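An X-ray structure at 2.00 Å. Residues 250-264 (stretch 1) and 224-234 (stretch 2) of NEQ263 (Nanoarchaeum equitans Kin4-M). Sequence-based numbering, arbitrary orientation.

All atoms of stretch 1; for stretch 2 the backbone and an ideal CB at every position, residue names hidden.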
# COMPACT_ATOMS: atom_id res chain seq x y z
N GLY B 250 -7.17 -9.25 -5.32
CA GLY B 250 -7.76 -10.57 -5.44
C GLY B 250 -8.26 -10.91 -6.83
O GLY B 250 -8.53 -12.08 -7.12
N TYR B 251 -8.40 -9.90 -7.69
CA TYR B 251 -8.87 -10.13 -9.05
C TYR B 251 -7.87 -10.99 -9.82
O TYR B 251 -6.66 -10.85 -9.64
CB TYR B 251 -9.09 -8.80 -9.78
CG TYR B 251 -10.25 -7.99 -9.24
CD1 TYR B 251 -11.56 -8.36 -9.48
CD2 TYR B 251 -10.03 -6.84 -8.50
CE1 TYR B 251 -12.62 -7.62 -8.98
CE2 TYR B 251 -11.07 -6.08 -8.01
CZ TYR B 251 -12.37 -6.48 -8.25
OH TYR B 251 -13.41 -5.73 -7.76
N PRO B 252 -8.37 -11.89 -10.68
CA PRO B 252 -7.49 -12.79 -11.44
C PRO B 252 -6.57 -12.04 -12.39
O PRO B 252 -6.91 -10.95 -12.86
CB PRO B 252 -8.48 -13.67 -12.23
CG PRO B 252 -9.75 -12.89 -12.27
CD PRO B 252 -9.80 -12.13 -10.97
N ALA B 253 -5.41 -12.62 -12.67
CA ALA B 253 -4.41 -12.01 -13.54
C ALA B 253 -4.91 -11.78 -14.96
O ALA B 253 -4.43 -10.88 -15.65
CB ALA B 253 -3.16 -12.87 -13.55
N TYR B 254 -5.86 -12.59 -15.39
CA TYR B 254 -6.39 -12.52 -16.75
C TYR B 254 -7.65 -11.65 -16.86
O TYR B 254 -8.40 -11.77 -17.82
CB TYR B 254 -6.68 -13.93 -17.27
CG TYR B 254 -7.50 -14.77 -16.32
CD1 TYR B 254 -8.89 -14.69 -16.30
CD2 TYR B 254 -6.89 -15.65 -15.44
CE1 TYR B 254 -9.63 -15.45 -15.44
CE2 TYR B 254 -7.62 -16.41 -14.58
CZ TYR B 254 -8.99 -16.31 -14.57
OH TYR B 254 -9.73 -17.08 -13.71
N LEU B 255 -7.88 -10.78 -15.87
CA LEU B 255 -9.08 -9.95 -15.85
C LEU B 255 -9.25 -9.12 -17.13
O LEU B 255 -10.35 -9.04 -17.68
CB LEU B 255 -9.11 -9.05 -14.61
CG LEU B 255 -10.34 -8.14 -14.49
CD1 LEU B 255 -11.61 -8.97 -14.50
CD2 LEU B 255 -10.28 -7.30 -13.22
N TYR B 256 -8.17 -8.51 -17.60
CA TYR B 256 -8.20 -7.74 -18.83
C TYR B 256 -8.66 -8.61 -20.00
O TYR B 256 -9.53 -8.21 -20.78
CB TYR B 256 -6.82 -7.15 -19.14
CG TYR B 256 -6.70 -6.48 -20.49
CD1 TYR B 256 -6.32 -7.19 -21.62
CD2 TYR B 256 -6.95 -5.12 -20.63
CE1 TYR B 256 -6.22 -6.58 -22.85
CE2 TYR B 256 -6.84 -4.50 -21.86
CZ TYR B 256 -6.48 -5.23 -22.97
OH TYR B 256 -6.36 -4.63 -24.19
N THR B 257 -8.06 -9.78 -20.13
CA THR B 257 -8.37 -10.68 -21.24
C THR B 257 -9.81 -11.18 -21.18
O THR B 257 -10.48 -11.29 -22.20
CB THR B 257 -7.38 -11.86 -21.28
OG1 THR B 257 -6.04 -11.36 -21.43
CG2 THR B 257 -7.69 -12.78 -22.45
N ASP B 258 -10.30 -11.46 -19.97
CA ASP B 258 -11.67 -11.93 -19.82
C ASP B 258 -12.68 -10.82 -20.13
O ASP B 258 -13.68 -11.07 -20.81
CB ASP B 258 -11.90 -12.48 -18.42
CG ASP B 258 -13.29 -13.06 -18.25
OD1 ASP B 258 -13.47 -14.27 -18.53
OD2 ASP B 258 -14.20 -12.31 -17.86
N LEU B 259 -12.42 -9.61 -19.65
CA LEU B 259 -13.27 -8.47 -19.96
C LEU B 259 -13.30 -8.21 -21.47
O LEU B 259 -14.35 -7.90 -22.04
CB LEU B 259 -12.81 -7.22 -19.21
CG LEU B 259 -13.07 -7.18 -17.70
CD1 LEU B 259 -12.48 -5.92 -17.08
CD2 LEU B 259 -14.56 -7.26 -17.41
N ALA B 260 -12.14 -8.35 -22.11
CA ALA B 260 -12.04 -8.16 -23.54
C ALA B 260 -12.82 -9.21 -24.31
O ALA B 260 -13.41 -8.92 -25.35
CB ALA B 260 -10.59 -8.17 -23.97
N SER B 261 -12.83 -10.44 -23.79
CA SER B 261 -13.55 -11.53 -24.44
C SER B 261 -15.06 -11.27 -24.45
O SER B 261 -15.81 -11.97 -25.12
CB SER B 261 -13.25 -12.86 -23.75
OG SER B 261 -14.01 -13.00 -22.56
N ILE B 262 -15.48 -10.26 -23.70
CA ILE B 262 -16.86 -9.80 -23.71
C ILE B 262 -17.02 -8.53 -24.55
O ILE B 262 -17.84 -8.49 -25.47
CB ILE B 262 -17.35 -9.55 -22.28
CG1 ILE B 262 -17.47 -10.87 -21.52
CG2 ILE B 262 -18.69 -8.84 -22.27
CD1 ILE B 262 -17.98 -10.71 -20.13
N TYR B 263 -16.24 -7.50 -24.24
CA TYR B 263 -16.36 -6.20 -24.90
C TYR B 263 -16.11 -6.26 -26.41
O TYR B 263 -16.74 -5.53 -27.17
CB TYR B 263 -15.41 -5.18 -24.26
CG TYR B 263 -15.65 -4.89 -22.80
CD1 TYR B 263 -16.91 -5.03 -22.24
CD2 TYR B 263 -14.62 -4.47 -21.98
CE1 TYR B 263 -17.13 -4.75 -20.89
CE2 TYR B 263 -14.82 -4.19 -20.64
CZ TYR B 263 -16.08 -4.33 -20.11
OH TYR B 263 -16.28 -4.05 -18.78
N GLU B 264 -15.18 -7.11 -26.83
CA GLU B 264 -14.81 -7.20 -28.25
C GLU B 264 -15.80 -7.99 -29.09
O GLU B 264 -15.65 -8.08 -30.31
CB GLU B 264 -13.39 -7.77 -28.40
CG GLU B 264 -12.29 -6.82 -27.97
CD GLU B 264 -11.98 -5.75 -29.01
OE1 GLU B 264 -11.77 -4.58 -28.62
OE2 GLU B 264 -11.91 -6.08 -30.21
N UNK B 224 -27.02 -3.48 -23.81
CA UNK B 224 -26.73 -2.79 -22.56
C UNK B 224 -26.39 -3.82 -21.48
O UNK B 224 -27.11 -4.81 -21.33
CB UNK B 224 -27.91 -1.92 -22.13
N UNK B 225 -25.30 -3.60 -20.76
CA UNK B 225 -24.98 -4.48 -19.63
C UNK B 225 -24.49 -3.74 -18.39
O UNK B 225 -23.76 -2.74 -18.47
CB UNK B 225 -23.92 -5.49 -20.06
N UNK B 226 -24.91 -4.25 -17.24
CA UNK B 226 -24.72 -3.61 -15.94
C UNK B 226 -24.86 -4.72 -14.91
O UNK B 226 -25.79 -5.53 -15.02
CB UNK B 226 -25.72 -2.48 -15.70
N UNK B 227 -23.98 -4.80 -13.92
CA UNK B 227 -22.88 -3.87 -13.68
C UNK B 227 -21.59 -4.66 -13.85
O UNK B 227 -21.46 -5.75 -13.31
CB UNK B 227 -22.97 -3.23 -12.29
N UNK B 228 -20.63 -4.11 -14.61
CA UNK B 228 -19.39 -4.84 -14.88
C UNK B 228 -18.55 -5.06 -13.62
O UNK B 228 -17.72 -5.96 -13.57
CB UNK B 228 -18.56 -4.09 -15.92
N UNK B 229 -18.78 -4.24 -12.60
CA UNK B 229 -18.07 -4.41 -11.33
C UNK B 229 -18.56 -5.68 -10.63
O UNK B 229 -17.78 -6.38 -9.97
CB UNK B 229 -18.27 -3.19 -10.43
N UNK B 230 -19.85 -5.98 -10.76
CA UNK B 230 -20.40 -7.22 -10.24
C UNK B 230 -19.90 -8.42 -11.03
O UNK B 230 -19.71 -9.50 -10.47
CB UNK B 230 -21.93 -7.17 -10.26
N UNK B 231 -19.71 -8.24 -12.33
CA UNK B 231 -19.16 -9.29 -13.18
C UNK B 231 -17.75 -9.66 -12.76
O UNK B 231 -17.41 -10.84 -12.63
CB UNK B 231 -19.17 -8.85 -14.65
N UNK B 232 -16.91 -8.65 -12.56
CA UNK B 232 -15.55 -8.88 -12.11
C UNK B 232 -15.52 -9.59 -10.75
O UNK B 232 -14.65 -10.42 -10.51
CB UNK B 232 -14.79 -7.55 -12.03
N UNK B 233 -16.46 -9.24 -9.89
CA UNK B 233 -16.56 -9.84 -8.56
C UNK B 233 -16.85 -11.34 -8.66
O UNK B 233 -16.27 -12.15 -7.93
CB UNK B 233 -17.65 -9.14 -7.74
N UNK B 234 -17.74 -11.70 -9.57
CA UNK B 234 -18.08 -13.10 -9.80
C UNK B 234 -16.89 -13.86 -10.37
O UNK B 234 -16.64 -15.01 -10.00
CB UNK B 234 -19.28 -13.21 -10.74

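Position 224 lies in an extended strand, and its ideal CB finds nothing of stretch 1 within 5.5 Å; the visible atoms leave the choice wide, and the deposited residue is Leu224. Position 225, also extended, points its CA-to-CB bond toward stretch 1, but a gap separates the ideal CB from Ile262. A long, apolar side chain could cross it, leucine or methionine among the candidates. Met225 does so, its SD lying 3.9 Å from Ile262 CG2.

Position 226 is out of reach of stretch 1, so stretch 1 sets no preference and many side chains would do; it holds Leu226. Position 227 follows a cis peptide bond and immediately precedes a helix, where backbone amides lack acceptors; Asp, Asn, Ser or Thr would suit. Asp227 caps the helix, its OD1 accepting from the backbone N of position 229 at 2.8 Å.

At position 228 the CA-to-CB bond points toward stretch 1, and the ideal CB is 3.7 Å from Tyr263 OH and 5.3 Å from Leu259 CD2. A flexible apolar chain that can bend between the tyrosine and the leucine fits well. Met228, with all three chi angles in m, curls so that CE lies 3.9 Å from Tyr263 CE1 and 4.3 Å from Leu259 CD2, while CG approaches Tyr263 OH at 3.3 Å.

The CB of position 229 points away, so stretch 1 constrains it little. The residue is Thr229, whose backbone O accepts a 2.8 Å hydrogen bond from a water that also lies 2.5 Å from Tyr251 OH, linking the stretches. Position 230 is out of reach, so many side chains would do there too, and it is Asn230.

Position 231 points toward stretch 1 across a space lined by Leu259 and Ile262, with the carboxylate of Asp258 beyond. A long side chain with an apolar body and a donor at its tip is favored: tyrosine, or perhaps lysine or arginine. Tyr231, chi1 in t, packs its CD2 3.9 Å from Leu259 CD2 and its CZ 3.3 Å from Ile262 CD1. Its OH donates a very short 2.3 Å hydrogen bond to Asp258 OD2, which sits at the ring edge.

At position 232 the ideal CB is already 3.7 Å from Tyr251 CE1 and 4.3 Å from Leu255 CD1, which argues for a small residue. Ala232 fits, its methyl CB packing 3.8 Å from Tyr251 CE1.

Position 233 directs its CB away, leaving side-chain size and polarity open; in Asp233, the backbone N lies 4.3 Å from Tyr251 CE1, at the ring edge. Position 234 is out of reach, a helical site compatible with many residues, and is Ala234.

Stretch 2 (224-234) LMLDMTNYADA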
# COMPACT_ATOMS: atom_id res chain seq x y z
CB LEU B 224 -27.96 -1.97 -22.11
CG LEU B 224 -28.60 -1.02 -23.12
CD1 LEU B 224 -29.88 -0.43 -22.56
CD2 LEU B 224 -27.63 0.08 -23.50
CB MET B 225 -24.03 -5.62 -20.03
CG MET B 225 -22.70 -5.20 -20.61
SD MET B 225 -21.64 -6.64 -20.95
CE MET B 225 -22.58 -7.45 -22.24
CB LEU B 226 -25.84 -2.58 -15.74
CG LEU B 226 -26.09 -1.92 -14.39
CD1 LEU B 226 -24.99 -0.93 -14.07
CD2 LEU B 226 -27.45 -1.23 -14.37
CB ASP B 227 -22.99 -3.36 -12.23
CG ASP B 227 -21.97 -2.28 -11.88
OD1 ASP B 227 -20.80 -2.36 -12.31
OD2 ASP B 227 -22.35 -1.34 -11.14
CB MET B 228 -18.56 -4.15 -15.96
CG MET B 228 -19.24 -4.04 -17.33
SD MET B 228 -20.14 -5.52 -17.85
CE MET B 228 -18.81 -6.73 -17.96
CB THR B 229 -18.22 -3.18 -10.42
OG1 THR B 229 -17.71 -2.03 -11.11
CG2 THR B 229 -17.42 -3.37 -9.15
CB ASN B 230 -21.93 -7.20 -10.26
CG ASN B 230 -22.52 -6.19 -9.30
OD1 ASN B 230 -21.87 -5.79 -8.33
ND2 ASN B 230 -23.75 -5.78 -9.56
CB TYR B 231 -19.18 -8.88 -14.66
CG TYR B 231 -18.46 -9.88 -15.53
CD1 TYR B 231 -19.12 -11.00 -16.02
CD2 TYR B 231 -17.12 -9.72 -15.86
CE1 TYR B 231 -18.47 -11.93 -16.81
CE2 TYR B 231 -16.46 -10.64 -16.64
CZ TYR B 231 -17.14 -11.74 -17.11
OH TYR B 231 -16.48 -12.65 -17.90
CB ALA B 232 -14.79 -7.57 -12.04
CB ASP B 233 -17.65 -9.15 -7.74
CG ASP B 233 -17.78 -9.71 -6.34
OD1 ASP B 233 -18.45 -10.76 -6.17
OD2 ASP B 233 -17.21 -9.12 -5.40
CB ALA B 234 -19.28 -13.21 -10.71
O HOH W 1 -15.84 -6.32 -7.97
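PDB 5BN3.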